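Local coordinates for protein nitrite reductase (Hyphomicrobium denitrificans, PDB 2DV6) that probably reduces nitrite to nitric oxide at copper centres with electrons from cytochrome c, the step that gives denitrification its first gaseous product, at residues Ala104-Val107 with Gly108-Tyr112; Thr301-Ser304 with Phe305-Gly309; Val332-Thr336 with Arg337-Leu341. All coordinates share one frame; numbering follows the deposited sequence.

How the interactions relate
Following the chain from the N terminus, interaction 1 rounds the bend at 104-112, where the chain leaves strand 97-103 of one sheet and enters strand 108-113 of another. Interaction 2 (301-309) closes a tight turn, S304 to T307, in the loop between strands 290-299 and 309-310. Interaction 3 (332-341) winds the short helix 334-338, linking strand 325-328 to strand 341-343. The three lie in series, and none nests in or crosses another. Interaction 1 stands apart, its centre about 28 Å from that of interaction 2 and about 27 Å from that of interaction 3. Interactions 2 and 3 do touch: F305 CE2 packs 4.0 Å from V332 CG2, and Y325 contacts both of these residues.

Interaction 1: residues Ala104-Val107 with Gly108-Tyr112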
# COMPACT_ATOMS: atom_id res chain seq x y z
N ALA A 104 25.36 -30.44 -15.25
CA ALA A 104 26.62 -29.78 -14.97
C ALA A 104 27.75 -30.80 -15.17
O ALA A 104 28.34 -31.29 -14.21
CB ALA A 104 26.62 -29.20 -13.55
N SER A 105 28.02 -31.12 -16.43
CA SER A 105 29.00 -32.16 -16.79
C SER A 105 30.48 -31.74 -16.69
O SER A 105 31.34 -32.62 -16.63
CB SER A 105 28.70 -32.72 -18.18
OG SER A 105 28.70 -31.67 -19.14
N LYS A 106 30.78 -30.43 -16.66
CA LYS A 106 32.18 -29.96 -16.55
C LYS A 106 32.42 -29.09 -15.32
O LYS A 106 31.77 -28.05 -15.16
CB LYS A 106 32.67 -29.17 -17.78
CG LYS A 106 31.91 -29.31 -19.10
CD LYS A 106 31.76 -27.89 -19.82
CE LYS A 106 31.22 -27.94 -21.30
NZ LYS A 106 29.80 -28.45 -21.45
N VAL A 107 33.39 -29.51 -14.50
CA VAL A 107 33.94 -28.77 -13.35
C VAL A 107 34.49 -27.43 -13.85
O VAL A 107 34.89 -27.34 -15.00
CB VAL A 107 35.04 -29.62 -12.62
CG1 VAL A 107 35.80 -28.82 -11.56
CG2 VAL A 107 34.42 -30.83 -11.95
N GLY A 108 34.48 -26.40 -13.00
CA GLY A 108 34.95 -25.06 -13.35
C GLY A 108 33.96 -23.96 -12.97
O GLY A 108 32.94 -24.23 -12.33
N GLU A 109 34.26 -22.73 -13.37
CA GLU A 109 33.42 -21.55 -13.09
C GLU A 109 32.88 -21.01 -14.38
O GLU A 109 33.63 -20.81 -15.32
CB GLU A 109 34.22 -20.46 -12.37
CG GLU A 109 34.78 -20.91 -11.01
CD GLU A 109 35.16 -19.74 -10.08
OE1 GLU A 109 36.06 -19.96 -9.19
OE2 GLU A 109 34.58 -18.61 -10.23
N PHE A 110 31.56 -20.77 -14.42
CA PHE A 110 30.85 -20.38 -15.63
C PHE A 110 29.94 -19.18 -15.34
O PHE A 110 29.20 -19.20 -14.36
CB PHE A 110 30.01 -21.57 -16.13
CG PHE A 110 30.81 -22.83 -16.32
CD1 PHE A 110 31.03 -23.70 -15.26
CD2 PHE A 110 31.38 -23.12 -17.56
CE1 PHE A 110 31.80 -24.86 -15.43
CE2 PHE A 110 32.16 -24.28 -17.74
CZ PHE A 110 32.37 -25.15 -16.67
N ASN A 111 29.97 -18.17 -16.20
CA ASN A 111 29.09 -17.02 -16.03
C ASN A 111 27.65 -17.35 -16.44
O ASN A 111 27.43 -18.11 -17.37
CB ASN A 111 29.59 -15.84 -16.86
CG ASN A 111 30.93 -15.31 -16.38
OD1 ASN A 111 31.79 -14.99 -17.18
ND2 ASN A 111 31.12 -15.23 -15.06
N TYR A 112 26.68 -16.79 -15.74
CA TYR A 112 25.32 -16.74 -16.27
C TYR A 112 25.02 -15.26 -16.45
O TYR A 112 25.53 -14.45 -15.70
CB TYR A 112 24.30 -17.44 -15.36
CG TYR A 112 24.06 -16.84 -13.97
CD1 TYR A 112 24.72 -17.35 -12.85
CD2 TYR A 112 23.15 -15.79 -13.78
CE1 TYR A 112 24.48 -16.83 -11.55
CE2 TYR A 112 22.91 -15.23 -12.49
CZ TYR A 112 23.56 -15.79 -11.38
OH TYR A 112 23.32 -15.26 -10.12
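F110 turns the far end of its ring back toward the chain it has just left, and the backbone and side chain of K106 receive it. The carbonyl of K106 makes the nearest approach: its O lies 3.2 Å from F110 CE1 and 3.3 Å from CZ of the same ring, coming in at a slant that is neither over a face nor at the edge. The next carbonyl meets the ring differently, with V107 O close to the ring plane and 3.7 Å from CZ of F110. There the weakly positive ring edge may attract it, although no hydrogen bond spans the bend. At the other meta carbon, CE2 of F110, K106 CD rests 4.2 Å away, and the lysine chain runs at about a right angle to the phenylalanine side chain. A chi1 of -54° sets F110 CG beside its own backbone N, which aims the ring back along the chain toward K106. The amine end of K106 leads away from this contact and makes a cation-pi interaction with Y84, whose OH also hydrogen-bonds K106 O; the rings of Y84 and F110 meet edge-to-face. G108 takes the corner with backbone angles suited to glycine. The bend carries the chain from one sheet to the other of a cupredoxin-type sandwich, on the strand that leads to the copper ligand C114. Strand 108-113 then runs between two neighbours: G108 and F110 bond through their backbones to V130 and I128 of strand 125-131, and strand 80-81 flanks it on the other side, where N111 bonds to D82 just past that strand's end.

Interaction 2: residues Thr301-Ser304 with Phe305-Gly309; sequences TVKS and FGTSG
A type II beta turn from S304 to T307 reverses the chain, with F305 and G306 at its two corners and K303, just before the turn, brought up against T307, its last residue. The closing bond runs from T307 N to S304 O, 3.1 Å with an N-H...O angle of 158°, and the donor sits somewhat tilted from the carbonyl plane. The hydroxyl of T307 leans on the same oxygen: OG1 is 3.2 Å from S304 O, at best a weak bond. G306 holds the second corner with positive phi, 98°, as a type II turn requires. Alongside the turn, the side chains of K303 and T307 cross at about a right angle, with the T307 methyl against the lysine chain. Its CG2 presses to 3.4 Å from K303 CD, closer than usual for two carbons, while the two CB atoms of K303 and T307 are 4.0 Å apart. Before the turn, T301 OG1 donates a 2.7 Å hydrogen bond to K303 O. Around it, F305 N bonds to E324, the F305 ring meets Y325 edge-to-face, and K317 NZ reaches the carbonyls of T301 and V302. In chemical terms, one sound backbone bond at S304 O closes this surface turn, the threonine hydroxyl adding at most a weak second; across to T307 the lysine side chain offers its aliphatic part, and its charged end leads away.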
# COMPACT_ATOMS: atom_id res chain seq x y z
N THR A 301 3.88 -23.92 6.04
CA THR A 301 4.81 -23.11 6.79
C THR A 301 4.55 -21.63 6.44
O THR A 301 3.99 -21.31 5.39
CB THR A 301 6.24 -23.46 6.43
OG1 THR A 301 6.36 -23.47 5.02
CG2 THR A 301 6.62 -24.83 6.94
N VAL A 302 4.91 -20.74 7.35
CA VAL A 302 4.74 -19.30 7.15
C VAL A 302 5.61 -18.85 5.96
O VAL A 302 5.14 -18.10 5.08
CB VAL A 302 5.11 -18.52 8.43
CG1 VAL A 302 5.16 -16.98 8.18
CG2 VAL A 302 4.10 -18.85 9.52
N LYS A 303 6.84 -19.33 5.90
CA LYS A 303 7.72 -18.99 4.77
C LYS A 303 7.50 -19.96 3.63
O LYS A 303 7.04 -21.10 3.85
CB LYS A 303 9.20 -19.00 5.19
CG LYS A 303 9.54 -18.00 6.30
CD LYS A 303 11.08 -18.01 6.54
CE LYS A 303 11.52 -17.71 7.98
NZ LYS A 303 10.97 -16.40 8.42
N SER A 304 7.86 -19.53 2.42
CA SER A 304 7.71 -20.38 1.23
C SER A 304 8.64 -21.60 1.27
O SER A 304 9.71 -21.53 1.87
CB SER A 304 7.99 -19.58 -0.04
OG SER A 304 7.23 -18.38 -0.02
N PHE A 305 8.21 -22.68 0.63
CA PHE A 305 9.05 -23.85 0.37
C PHE A 305 10.44 -23.39 -0.03
O PHE A 305 10.57 -22.53 -0.89
CB PHE A 305 8.50 -24.70 -0.80
CG PHE A 305 9.44 -25.84 -1.18
CD1 PHE A 305 10.27 -25.75 -2.30
CD2 PHE A 305 9.55 -26.99 -0.36
CE1 PHE A 305 11.20 -26.80 -2.60
CE2 PHE A 305 10.46 -28.04 -0.64
CZ PHE A 305 11.28 -27.97 -1.75
N GLY A 306 11.48 -23.96 0.56
CA GLY A 306 12.83 -23.72 0.07
C GLY A 306 13.54 -22.66 0.87
O GLY A 306 14.74 -22.48 0.70
N THR A 307 12.80 -21.98 1.75
CA THR A 307 13.43 -21.05 2.69
C THR A 307 13.96 -21.78 3.91
O THR A 307 13.24 -22.55 4.54
CB THR A 307 12.45 -19.98 3.16
OG1 THR A 307 11.98 -19.25 2.03
CG2 THR A 307 13.17 -18.99 4.10
N SER A 308 15.20 -21.50 4.30
CA SER A 308 15.82 -22.26 5.37
C SER A 308 15.47 -21.69 6.75
O SER A 308 14.87 -20.64 6.84
CB SER A 308 17.33 -22.27 5.16
OG SER A 308 17.85 -21.00 5.52
N GLY A 309 15.86 -22.39 7.82
CA GLY A 309 15.66 -21.90 9.17
C GLY A 309 14.57 -22.65 9.92
O GLY A 309 14.14 -23.74 9.53

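Interaction 3: residues Val332-Thr336 with Arg337-Leu341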
# COMPACT_ATOMS: atom_id res chain seq x y z
N VAL A 332 11.94 -33.49 3.46
CA VAL A 332 12.52 -33.34 2.13
C VAL A 332 13.74 -34.27 1.96
O VAL A 332 14.63 -34.25 2.80
CB VAL A 332 12.89 -31.87 1.81
CG1 VAL A 332 13.63 -31.79 0.41
CG2 VAL A 332 11.61 -30.99 1.78
N GLY A 333 13.75 -35.07 0.90
CA GLY A 333 14.86 -36.01 0.64
C GLY A 333 14.81 -37.29 1.45
O GLY A 333 15.77 -38.10 1.47
N SER A 334 13.69 -37.48 2.15
CA SER A 334 13.48 -38.64 2.97
C SER A 334 13.75 -39.95 2.19
O SER A 334 14.54 -40.79 2.64
CB SER A 334 12.05 -38.64 3.52
OG SER A 334 11.81 -39.85 4.24
N LEU A 335 13.11 -40.07 1.03
CA LEU A 335 13.20 -41.28 0.20
C LEU A 335 14.11 -41.16 -1.03
O LEU A 335 14.10 -42.04 -1.90
CB LEU A 335 11.80 -41.73 -0.21
CG LEU A 335 10.77 -41.96 0.89
CD1 LEU A 335 9.47 -42.57 0.29
CD2 LEU A 335 11.32 -42.86 2.01
N THR A 336 14.89 -40.10 -1.10
CA THR A 336 15.92 -39.96 -2.11
C THR A 336 17.33 -40.11 -1.49
O THR A 336 18.11 -40.96 -1.90
CB THR A 336 15.84 -38.60 -2.86
OG1 THR A 336 15.85 -37.52 -1.93
CG2 THR A 336 14.57 -38.52 -3.69
N ARG A 337 17.66 -39.27 -0.51
CA ARG A 337 19.00 -39.24 0.04
C ARG A 337 19.07 -39.98 1.39
O ARG A 337 20.06 -40.66 1.68
CB ARG A 337 19.48 -37.78 0.18
CG ARG A 337 19.85 -37.12 -1.19
CD ARG A 337 20.20 -35.63 -1.10
NE ARG A 337 21.56 -35.19 -0.68
CZ ARG A 337 22.67 -35.93 -0.65
NH1 ARG A 337 23.82 -35.40 -0.26
NH2 ARG A 337 22.64 -37.22 -1.00
N SER A 338 18.02 -39.87 2.21
CA SER A 338 18.08 -40.39 3.55
C SER A 338 17.96 -41.89 3.52
O SER A 338 18.84 -42.57 4.02
CB SER A 338 17.06 -39.73 4.45
OG SER A 338 17.38 -38.36 4.57
N HIS A 339 16.87 -42.41 2.95
CA HIS A 339 16.73 -43.85 2.76
C HIS A 339 15.83 -44.21 1.60
O HIS A 339 14.62 -44.47 1.79
CB HIS A 339 16.23 -44.53 4.04
CG HIS A 339 15.34 -43.66 4.84
ND1 HIS A 339 15.67 -43.23 6.12
CD2 HIS A 339 14.14 -43.09 4.54
CE1 HIS A 339 14.71 -42.44 6.56
NE2 HIS A 339 13.77 -42.33 5.62
N PRO A 340 16.41 -44.28 0.40
CA PRO A 340 15.63 -44.70 -0.73
C PRO A 340 15.14 -46.13 -0.53
O PRO A 340 15.59 -46.84 0.40
CB PRO A 340 16.63 -44.62 -1.90
CG PRO A 340 17.97 -44.59 -1.27
CD PRO A 340 17.81 -43.95 0.05
N LEU A 341 14.19 -46.53 -1.35
CA LEU A 341 13.84 -47.93 -1.48
C LEU A 341 14.88 -48.64 -2.35
O LEU A 341 15.43 -48.07 -3.28
CB LEU A 341 12.44 -48.08 -2.09
CG LEU A 341 11.15 -47.58 -1.42
CD1 LEU A 341 11.13 -46.04 -1.23
CD2 LEU A 341 9.93 -48.06 -2.25
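The backbone bonds of G333 and S334 to the residues four and five places on define this short helix. G333 O is gripped by two sound bonds, from R337 N and S338 N, each at 3.0 Å, with T336 N adding a weak third; the bond to S338 is the straighter at 164°. S334 O takes H339 N at 2.9 Å, again a span of five residues. Among the polar side chains, S334 OG and H339 NE2 are joined by a weak bond of 3.4 Å. With chi1 at 175° the serine hydroxyl lies opposite its own backbone N, where it can meet the imidazole, but its stronger partner is N329 O. The imidazole also brings CD2 to 3.0 Å from S334 O, approaching at a slant. R337 directs its guanidinium elsewhere, NH1 bonding to A136 O. Apolar contacts gather on L335, whose two methyls go to different partners: CD2 lies in the plane of the H339 ring, at its edge, 3.8 Å from CD2 of H339, and CD1 lies 4.1 Å from CD1 of L341. Just past the helix's C-terminal end, P340 CA makes a CH...O contact of 3.3 Å to L335 O, and its ring atoms CG and CD lie beside T336 O. G333 is the N-cap, and the five-residue spacing marks a wider pi-type turn. The helix makes the connection from strand 325-328 in one sheet to strand 341-343 in the facing one, where L341 pairs with F428 and N430, as a linking element of a cupredoxin-type beta sandwich.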